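Local structure of probable tagatose 6-phosphate kinase (Sinorhizobium meliloti, 3TXV) at residues 328-333 / 361-366; 336-341 / 346-351. The protein probably takes part in carbohydrate metabolism as a tagatose 6-phosphate kinase, and is related in sequence to the GatZ/KbaZ-like subunits of tagatose-1,6-bisphosphate aldolase. One frame throughout, in Å; residues are numbered along the deposited sequence.

In the fold
Both contacts belong to the helical part of the chain that follows the eight-stranded parallel barrel, and the residues of interaction 2 all fall between the two segments of interaction 1 along the chain. Interaction 1 is a surface contact: the end of helix 319-329 reaches the start of helix 364-376 through long charged and polar side chains, with little buried area. Interaction 2 is buried, and there the ring of Y338 packs on the backbone and CB of helix 342-351. Their centres lie about 15 Å apart. Helix 319-329 links them, since CG of R328, in segment 328-333, packs 3.8 Å from NE of R349, in segment 346-351.

Interaction 1. Residues 328-333 / 361-366; sequences REEPAN and WPHPKA
E330 and H363 bring the two backbones closest, yet their CA atoms stay 9.8 Å apart, so side chains alone bridge the gap. Here the end of helix 319-329 faces the start of helix 364-376, two of the helices that follow the (beta/alpha)8 barrel in the chain. E330 is the first residue to leave helical geometry, and H363 is the N-cap of the other helix. Its imidazole does two jobs at once. With CG anti to the backbone N (chi1 177°), the ring folds back over the helix start, and H363 ND1 accepts from K365 N at 2.8 Å, the donor lying almost in the ring plane. With ND1 accepting, NE2 is probably the protonated nitrogen, and H363 NE2 faces E330 OE2 across the gap at 3.2 Å; that bond is weak, bent to 129° at the hydrogen. The carboxylate comes to the ring edge with its plane turned 48° from that of the imidazole. Replacing H363 with an alanine would probably leave K365 N without its cap and the E330 carboxylate without its partner across the gap. Beside this pair, E329 and K365 cross at about a right angle, and E329 OE1 makes only a long salt bridge of 3.9 Å to K365 NZ. The turn at E330 has a second tie: its carbonyl O accepts from Y360 OH. V326 on helix 319-329 touches both H363 and K365. P364 covers one face of the imidazole, its CD lying 3.3 Å above the H363 ring plane and offset toward the rim.

Interaction 2. Residues 336-341 / 346-351; sequences KYYHGS and RLQRHF
A tyrosine from the loop leading into helix 342-351 folds back against that same helix, in the helical region that follows the (beta/alpha)8 barrel. The loop 336-341 ends at S341, the N-cap residue, whose OG accepts from E344 N in the first turn; the chain then runs on to 346-351, where Y338 meets Q348 and R349. The CA atoms of Y338 and Q348 are 6.5 Å apart. Y338 has CG anti to its carbonyl carbon (chi1 -51°), which swings the ring off the loop and lays one face on the helix. Between the two segments, it is Q348 that lies over that face. Its CB makes a CH-pi contact, 3.9 Å from the Y338 ring centroid and 23° off the normal, while Q348 CG reaches Y338 CD1 at 3.7 Å. Farther along the ring, the backbone carbonyl O of Q348 lies over the same face toward the phenol end, 3.2 Å from Y338 CZ. R349 adds its backbone, R349 CA approaching Y338 CE2 obliquely at 3.9 Å, whereas its guanidinium is engaged outside the contact, in a salt bridge with E324 and a cation-pi contact with W334. The phenol end of Y338 has its own polar partner beyond the helix: OH hydrogen-bonds to R356 N, which helps hold that end in place. N236 touches both Y338 and Q348. Between tyrosine and cap, G340 takes backbone angles that would jam a CB against the preceding carbonyl O, which calls for glycine. Against the Y338 ring face turned from the helix lies Y337, its CB 4.1 Å above the plane.

Interaction 1. Residues 328-333 / 361-366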
ATOM      1  N   ARG A 328       0.716  19.424  12.776  1.00 43.42           N
ATOM      2  CA  ARG A 328       0.254  19.904  14.075  1.00 43.71           C
ATOM      3  C   ARG A 328      -1.023  20.720  13.902  1.00 44.55           C
ATOM      4  O   ARG A 328      -1.861  20.805  14.822  1.00 45.35           O
ATOM      5  CB  ARG A 328       1.347  20.702  14.791  1.00 43.21           C
ATOM      6  CG  ARG A 328       2.285  19.855  15.677  1.00 41.90           C
ATOM      7  CD  ARG A 328       3.165  20.713  16.601  1.00 39.60           C
ATOM      8  NE  ARG A 328       2.326  21.444  17.521  1.00 42.22           N
ATOM      9  CZ  ARG A 328       2.507  22.694  17.950  1.00 44.47           C
ATOM     10  NH1 ARG A 328       3.541  23.428  17.570  1.00 40.90           N
ATOM     11  NH2 ARG A 328       1.598  23.219  18.781  1.00 47.49           N
ATOM     12  N   GLU A 329      -1.174  21.253  12.695  1.00 44.64           N
ATOM     13  CA  GLU A 329      -2.280  22.099  12.312  1.00 44.98           C
ATOM     14  C   GLU A 329      -3.466  21.270  11.858  1.00 45.07           C
ATOM     15  O   GLU A 329      -4.604  21.697  11.976  1.00 45.96           O
ATOM     16  CB  GLU A 329      -1.833  23.002  11.161  1.00 45.27           C
ATOM     17  CG  GLU A 329      -1.178  24.283  11.635  1.00 47.19           C
ATOM     18  CD  GLU A 329      -0.187  24.895  10.658  1.00 49.53           C
ATOM     19  OE1 GLU A 329      -0.457  24.867   9.435  1.00 52.70           O
ATOM     20  OE2 GLU A 329       0.852  25.434  11.123  1.00 49.35           O
ATOM     21  N   GLU A 330      -3.209  20.086  11.317  1.00 44.70           N
ATOM     22  CA  GLU A 330      -4.261  19.284  10.721  1.00 43.92           C
ATOM     23  C   GLU A 330      -4.109  17.840  11.134  1.00 42.81           C
ATOM     24  O   GLU A 330      -3.832  16.984  10.307  1.00 42.49           O
ATOM     25  CB  GLU A 330      -4.252  19.453   9.208  1.00 44.33           C
ATOM     26  CG  GLU A 330      -4.635  20.873   8.780  1.00 48.39           C
ATOM     27  CD  GLU A 330      -4.502  21.110   7.285  1.00 53.69           C
ATOM     28  OE1 GLU A 330      -4.706  20.155   6.491  1.00 54.85           O
ATOM     29  OE2 GLU A 330      -4.188  22.267   6.902  1.00 56.58           O
ATOM     30  N   PRO A 331      -4.357  17.568  12.429  1.00 42.33           N
ATOM     31  CA  PRO A 331      -4.120  16.297  13.124  1.00 41.59           C
ATOM     32  C   PRO A 331      -4.963  15.100  12.674  1.00 40.87           C
ATOM     33  O   PRO A 331      -4.607  13.971  12.970  1.00 40.29           O
ATOM     34  CB  PRO A 331      -4.434  16.635  14.594  1.00 41.84           C
ATOM     35  CG  PRO A 331      -4.592  18.140  14.658  1.00 41.96           C
ATOM     36  CD  PRO A 331      -5.091  18.506  13.301  1.00 42.27           C
ATOM     37  N   ALA A 332      -6.047  15.337  11.943  1.00 41.09           N
ATOM     38  CA  ALA A 332      -7.020  14.261  11.624  1.00 41.04           C
ATOM     39  C   ALA A 332      -6.360  12.913  11.301  1.00 40.48           C
ATOM     40  O   ALA A 332      -6.729  11.897  11.880  1.00 40.42           O
ATOM     41  CB  ALA A 332      -7.998  14.689  10.501  1.00 40.50           C
ATOM     42  N   ASN A 333      -5.345  12.950  10.435  1.00 39.96           N
ATOM     43  CA  ASN A 333      -4.716  11.768   9.878  1.00 38.94           C
ATOM     44  C   ASN A 333      -3.705  11.085  10.753  1.00 38.46           C
ATOM     45  O   ASN A 333      -3.309   9.943  10.462  1.00 37.78           O
ATOM     46  CB  ASN A 333      -4.057  12.136   8.575  1.00 39.50           C
ATOM     47  CG  ASN A 333      -5.062  12.497   7.514  1.00 41.30           C
ATOM     48  OD1 ASN A 333      -6.156  11.951   7.473  1.00 42.62           O
ATOM     49  ND2 ASN A 333      -4.702  13.432   6.652  1.00 44.38           N
ATOM     50  N   TRP A 361       2.224  14.424   2.615  1.00 36.67           N
ATOM     51  CA  TRP A 361       2.971  14.739   1.398  1.00 37.21           C
ATOM     52  C   TRP A 361       2.215  15.551   0.296  1.00 38.54           C
ATOM     53  O   TRP A 361       2.858  16.266  -0.475  1.00 38.62           O
ATOM     54  CB  TRP A 361       3.662  13.504   0.848  1.00 36.43           C
ATOM     55  CG  TRP A 361       4.679  12.929   1.830  1.00 35.05           C
ATOM     56  CD1 TRP A 361       4.739  11.645   2.299  1.00 32.55           C
ATOM     57  CD2 TRP A 361       5.753  13.629   2.462  1.00 33.78           C
ATOM     58  NE1 TRP A 361       5.776  11.506   3.166  1.00 32.41           N
ATOM     59  CE2 TRP A 361       6.421  12.706   3.286  1.00 33.45           C
ATOM     60  CE3 TRP A 361       6.223  14.948   2.405  1.00 32.76           C
ATOM     61  CZ2 TRP A 361       7.543  13.057   4.052  1.00 34.77           C
ATOM     62  CZ3 TRP A 361       7.326  15.299   3.180  1.00 32.67           C
ATOM     63  CH2 TRP A 361       7.976  14.360   3.984  1.00 32.95           C
ATOM     64  N   PRO A 362       0.865  15.432   0.210  1.00 39.65           N
ATOM     65  CA  PRO A 362       0.069  16.311  -0.687  1.00 40.35           C
ATOM     66  C   PRO A 362      -0.388  17.675  -0.143  1.00 40.84           C
ATOM     67  O   PRO A 362      -0.847  18.506  -0.901  1.00 40.60           O
ATOM     68  CB  PRO A 362      -1.170  15.458  -1.007  1.00 40.46           C
ATOM     69  CG  PRO A 362      -0.744  14.023  -0.686  1.00 40.37           C
ATOM     70  CD  PRO A 362       0.142  14.173   0.490  1.00 39.64           C
ATOM     71  N   HIS A 363      -0.295  17.917   1.146  1.00 41.72           N
ATOM     72  CA  HIS A 363      -0.736  19.197   1.625  1.00 42.89           C
ATOM     73  C   HIS A 363       0.113  20.263   0.966  1.00 43.60           C
ATOM     74  O   HIS A 363       1.329  20.173   1.012  1.00 43.92           O
ATOM     75  CB  HIS A 363      -0.603  19.314   3.136  1.00 43.12           C
ATOM     76  CG  HIS A 363      -0.999  20.661   3.654  1.00 46.21           C
ATOM     77  ND1 HIS A 363      -0.357  21.825   3.270  1.00 47.35           N
ATOM     78  CD2 HIS A 363      -1.993  21.036   4.494  1.00 47.38           C
ATOM     79  CE1 HIS A 363      -0.939  22.855   3.855  1.00 47.89           C
ATOM     80  NE2 HIS A 363      -1.932  22.404   4.605  1.00 48.46           N
ATOM     81  N   PRO A 364      -0.524  21.296   0.374  1.00 44.44           N
ATOM     82  CA  PRO A 364       0.192  22.369  -0.331  1.00 44.63           C
ATOM     83  C   PRO A 364       1.467  22.907   0.350  1.00 44.74           C
ATOM     84  O   PRO A 364       2.484  23.058  -0.341  1.00 45.25           O
ATOM     85  CB  PRO A 364      -0.878  23.480  -0.480  1.00 44.39           C
ATOM     86  CG  PRO A 364      -2.028  23.038   0.360  1.00 44.45           C
ATOM     87  CD  PRO A 364      -1.976  21.540   0.331  1.00 44.29           C
ATOM     88  N   LYS A 365       1.433  23.184   1.658  1.00 44.14           N
ATOM     89  CA  LYS A 365       2.595  23.806   2.332  1.00 44.19           C
ATOM     90  C   LYS A 365       3.773  22.872   2.382  1.00 43.97           C
ATOM     91  O   LYS A 365       4.923  23.331   2.415  1.00 43.78           O
ATOM     92  CB  LYS A 365       2.288  24.256   3.772  1.00 44.53           C
ATOM     93  CG  LYS A 365       1.439  25.489   3.887  1.00 45.50           C
ATOM     94  CD  LYS A 365       1.699  26.200   5.200  1.00 49.44           C
ATOM     95  CE  LYS A 365       0.488  26.133   6.143  1.00 50.26           C
ATOM     96  NZ  LYS A 365       0.125  27.511   6.597  1.00 48.63           N
ATOM     97  N   ALA A 366       3.467  21.567   2.412  1.00 43.92           N
ATOM     98  CA  ALA A 366       4.467  20.492   2.487  1.00 43.76           C
ATOM     99  C   ALA A 366       4.982  20.037   1.135  1.00 43.52           C
ATOM    100  O   ALA A 366       6.154  19.705   1.021  1.00 43.86           O
ATOM    101  CB  ALA A 366       3.930  19.293   3.267  1.00 43.94           C
TER

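Interaction 2. Residues 336-341 / 346-351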
ATOM      1  N   LYS A 336      -5.576   9.634  15.839  1.00 41.80           N
ATOM      2  CA  LYS A 336      -6.003   8.356  16.370  1.00 42.44           C
ATOM      3  C   LYS A 336      -4.833   7.420  16.606  1.00 42.55           C
ATOM      4  O   LYS A 336      -5.010   6.382  17.236  1.00 42.48           O
ATOM      5  CB  LYS A 336      -6.996   7.644  15.424  1.00 42.83           C
ATOM      6  CG  LYS A 336      -8.260   8.433  15.018  1.00 44.16           C
ATOM      7  CD  LYS A 336      -9.511   7.519  14.883  1.00 49.52           C
ATOM      8  CE  LYS A 336      -9.461   6.426  13.749  1.00 51.69           C
ATOM      9  NZ  LYS A 336      -8.937   5.050  14.121  1.00 51.02           N
ATOM     10  N   TYR A 337      -3.650   7.775  16.106  1.00 42.78           N
ATOM     11  CA  TYR A 337      -2.543   6.822  16.053  1.00 43.03           C
ATOM     12  C   TYR A 337      -1.469   7.074  17.057  1.00 43.57           C
ATOM     13  O   TYR A 337      -0.842   6.142  17.509  1.00 44.39           O
ATOM     14  CB  TYR A 337      -1.936   6.758  14.660  1.00 42.63           C
ATOM     15  CG  TYR A 337      -2.863   6.080  13.691  1.00 42.59           C
ATOM     16  CD1 TYR A 337      -3.916   6.794  13.081  1.00 40.42           C
ATOM     17  CD2 TYR A 337      -2.721   4.711  13.405  1.00 42.06           C
ATOM     18  CE1 TYR A 337      -4.786   6.175  12.226  1.00 39.98           C
ATOM     19  CE2 TYR A 337      -3.589   4.075  12.520  1.00 42.10           C
ATOM     20  CZ  TYR A 337      -4.618   4.819  11.950  1.00 42.10           C
ATOM     21  OH  TYR A 337      -5.476   4.200  11.096  1.00 43.97           O
ATOM     22  N   TYR A 338      -1.235   8.323  17.413  1.00 44.42           N
ATOM     23  CA  TYR A 338      -0.105   8.631  18.289  1.00 45.11           C
ATOM     24  C   TYR A 338      -0.587   9.239  19.593  1.00 46.28           C
ATOM     25  O   TYR A 338      -1.252  10.275  19.601  1.00 46.54           O
ATOM     26  CB  TYR A 338       0.895   9.569  17.605  1.00 44.68           C
ATOM     27  CG  TYR A 338       1.377   9.156  16.217  1.00 42.87           C
ATOM     28  CD1 TYR A 338       1.802   7.851  15.954  1.00 40.48           C
ATOM     29  CD2 TYR A 338       1.434  10.097  15.167  1.00 40.83           C
ATOM     30  CE1 TYR A 338       2.251   7.492  14.677  1.00 41.24           C
ATOM     31  CE2 TYR A 338       1.894   9.745  13.884  1.00 40.17           C
ATOM     32  CZ  TYR A 338       2.303   8.445  13.651  1.00 40.43           C
ATOM     33  OH  TYR A 338       2.749   8.086  12.406  1.00 40.03           O
ATOM     34  N   HIS A 339      -0.234   8.590  20.695  1.00 47.54           N
ATOM     35  CA  HIS A 339      -0.838   8.900  21.977  1.00 48.42           C
ATOM     36  C   HIS A 339       0.218   9.196  23.028  1.00 47.82           C
ATOM     37  O   HIS A 339       1.375   8.865  22.845  1.00 47.91           O
ATOM     38  CB  HIS A 339      -1.720   7.723  22.398  1.00 49.54           C
ATOM     39  CG  HIS A 339      -2.830   7.419  21.430  1.00 53.08           C
ATOM     40  ND1 HIS A 339      -3.769   8.360  21.047  1.00 56.19           N
ATOM     41  CD2 HIS A 339      -3.164   6.271  20.786  1.00 56.67           C
ATOM     42  CE1 HIS A 339      -4.632   7.806  20.210  1.00 58.36           C
ATOM     43  NE2 HIS A 339      -4.291   6.539  20.037  1.00 58.93           N
ATOM     44  N   GLY A 340      -0.170   9.842  24.121  1.00 47.56           N
ATOM     45  CA  GLY A 340       0.778  10.105  25.206  1.00 46.72           C
ATOM     46  C   GLY A 340       1.163  11.557  25.313  1.00 46.40           C
ATOM     47  O   GLY A 340       0.430  12.447  24.876  1.00 46.16           O
ATOM     48  N   SER A 341       2.333  11.799  25.890  1.00 46.48           N
ATOM     49  CA  SER A 341       2.830  13.166  26.096  1.00 46.09           C
ATOM     50  C   SER A 341       3.094  13.855  24.784  1.00 45.89           C
ATOM     51  O   SER A 341       3.246  13.184  23.754  1.00 45.99           O
ATOM     52  CB  SER A 341       4.120  13.136  26.893  1.00 46.25           C
ATOM     53  OG  SER A 341       5.148  12.471  26.184  1.00 46.44           O
ATOM     54  N   ARG A 346       5.474  14.035  19.251  1.00 38.83           N
ATOM     55  CA  ARG A 346       6.452  14.614  18.324  1.00 38.15           C
ATOM     56  C   ARG A 346       7.320  13.492  17.705  1.00 37.36           C
ATOM     57  O   ARG A 346       7.268  13.251  16.497  1.00 37.72           O
ATOM     58  CB  ARG A 346       7.301  15.720  18.986  1.00 37.54           C
ATOM     59  CG  ARG A 346       8.057  16.586  17.988  1.00 40.06           C
ATOM     60  CD  ARG A 346       8.744  17.841  18.589  1.00 45.74           C
ATOM     61  NE  ARG A 346      10.126  17.576  19.006  1.00 52.77           N
ATOM     62  CZ  ARG A 346      10.486  16.876  20.104  1.00 57.33           C
ATOM     63  NH1 ARG A 346       9.584  16.350  20.943  1.00 59.98           N
ATOM     64  NH2 ARG A 346      11.768  16.686  20.377  1.00 58.04           N
ATOM     65  N   LEU A 347       8.066  12.774  18.533  1.00 36.06           N
ATOM     66  CA  LEU A 347       8.831  11.655  18.063  1.00 35.19           C
ATOM     67  C   LEU A 347       8.051  10.873  16.999  1.00 34.99           C
ATOM     68  O   LEU A 347       8.547  10.613  15.907  1.00 35.36           O
ATOM     69  CB  LEU A 347       9.251  10.781  19.255  1.00 35.28           C
ATOM     70  CG  LEU A 347       9.559   9.287  19.117  1.00 33.89           C
ATOM     71  CD1 LEU A 347      10.539   9.054  18.046  1.00 35.10           C
ATOM     72  CD2 LEU A 347      10.127   8.796  20.382  1.00 33.85           C
ATOM     73  N   GLN A 348       6.818  10.527  17.305  1.00 34.68           N
ATOM     74  CA  GLN A 348       6.046   9.673  16.435  1.00 34.54           C
ATOM     75  C   GLN A 348       5.474  10.309  15.189  1.00 33.98           C
ATOM     76  O   GLN A 348       5.190   9.605  14.215  1.00 33.82           O
ATOM     77  CB  GLN A 348       4.944   8.984  17.204  1.00 34.63           C
ATOM     78  CG  GLN A 348       5.205   7.531  17.273  1.00 38.48           C
ATOM     79  CD  GLN A 348       5.895   7.168  18.521  1.00 44.16           C
ATOM     80  OE1 GLN A 348       5.520   7.665  19.583  1.00 49.22           O
ATOM     81  NE2 GLN A 348       6.900   6.291  18.436  1.00 44.35           N
ATOM     82  N   ARG A 349       5.273  11.617  15.206  1.00 33.69           N
ATOM     83  CA  ARG A 349       4.833  12.280  13.995  1.00 33.57           C
ATOM     84  C   ARG A 349       5.843  12.062  12.861  1.00 33.50           C
ATOM     85  O   ARG A 349       5.452  11.952  11.694  1.00 33.69           O
ATOM     86  CB  ARG A 349       4.595  13.760  14.232  1.00 33.46           C
ATOM     87  CG  ARG A 349       3.206  14.062  14.674  1.00 34.08           C
ATOM     88  CD  ARG A 349       2.879  15.540  14.601  1.00 34.97           C
ATOM     89  NE  ARG A 349       3.686  16.376  15.487  1.00 35.41           N
ATOM     90  CZ  ARG A 349       3.542  16.429  16.806  1.00 35.43           C
ATOM     91  NH1 ARG A 349       2.633  15.665  17.403  1.00 33.02           N
ATOM     92  NH2 ARG A 349       4.327  17.239  17.527  1.00 34.50           N
ATOM     93  N   HIS A 350       7.124  11.962  13.216  1.00 32.69           N
ATOM     94  CA  HIS A 350       8.194  11.836  12.227  1.00 32.35           C
ATOM     95  C   HIS A 350       8.721  10.407  12.096  1.00 32.34           C
ATOM     96  O   HIS A 350       9.099   9.953  10.990  1.00 31.58           O
ATOM     97  CB  HIS A 350       9.349  12.825  12.553  1.00 32.30           C
ATOM     98  CG  HIS A 350       8.886  14.233  12.703  1.00 31.39           C
ATOM     99  ND1 HIS A 350       8.706  15.072  11.627  1.00 33.07           N
ATOM    100  CD2 HIS A 350       8.480  14.925  13.789  1.00 33.08           C
ATOM    101  CE1 HIS A 350       8.232  16.232  12.041  1.00 32.37           C
ATOM    102  NE2 HIS A 350       8.092  16.171  13.354  1.00 34.42           N
ATOM    103  N   PHE A 351       8.744   9.688  13.215  1.00 32.36           N
ATOM    104  CA  PHE A 351       9.566   8.495  13.238  1.00 32.48           C
ATOM    105  C   PHE A 351       8.871   7.169  13.285  1.00 32.65           C
ATOM    106  O   PHE A 351       9.481   6.146  12.983  1.00 33.08           O
ATOM    107  CB  PHE A 351      10.649   8.634  14.277  1.00 32.22           C
ATOM    108  CG  PHE A 351      11.576   9.757  13.969  1.00 33.14           C
ATOM    109  CD1 PHE A 351      12.449   9.670  12.871  1.00 32.70           C
ATOM    110  CD2 PHE A 351      11.557  10.921  14.713  1.00 32.31           C
ATOM    111  CE1 PHE A 351      13.303  10.707  12.536  1.00 30.09           C
ATOM    112  CE2 PHE A 351      12.436  11.982  14.376  1.00 32.71           C
ATOM    113  CZ  PHE A 351      13.302  11.860  13.293  1.00 30.38           C
TER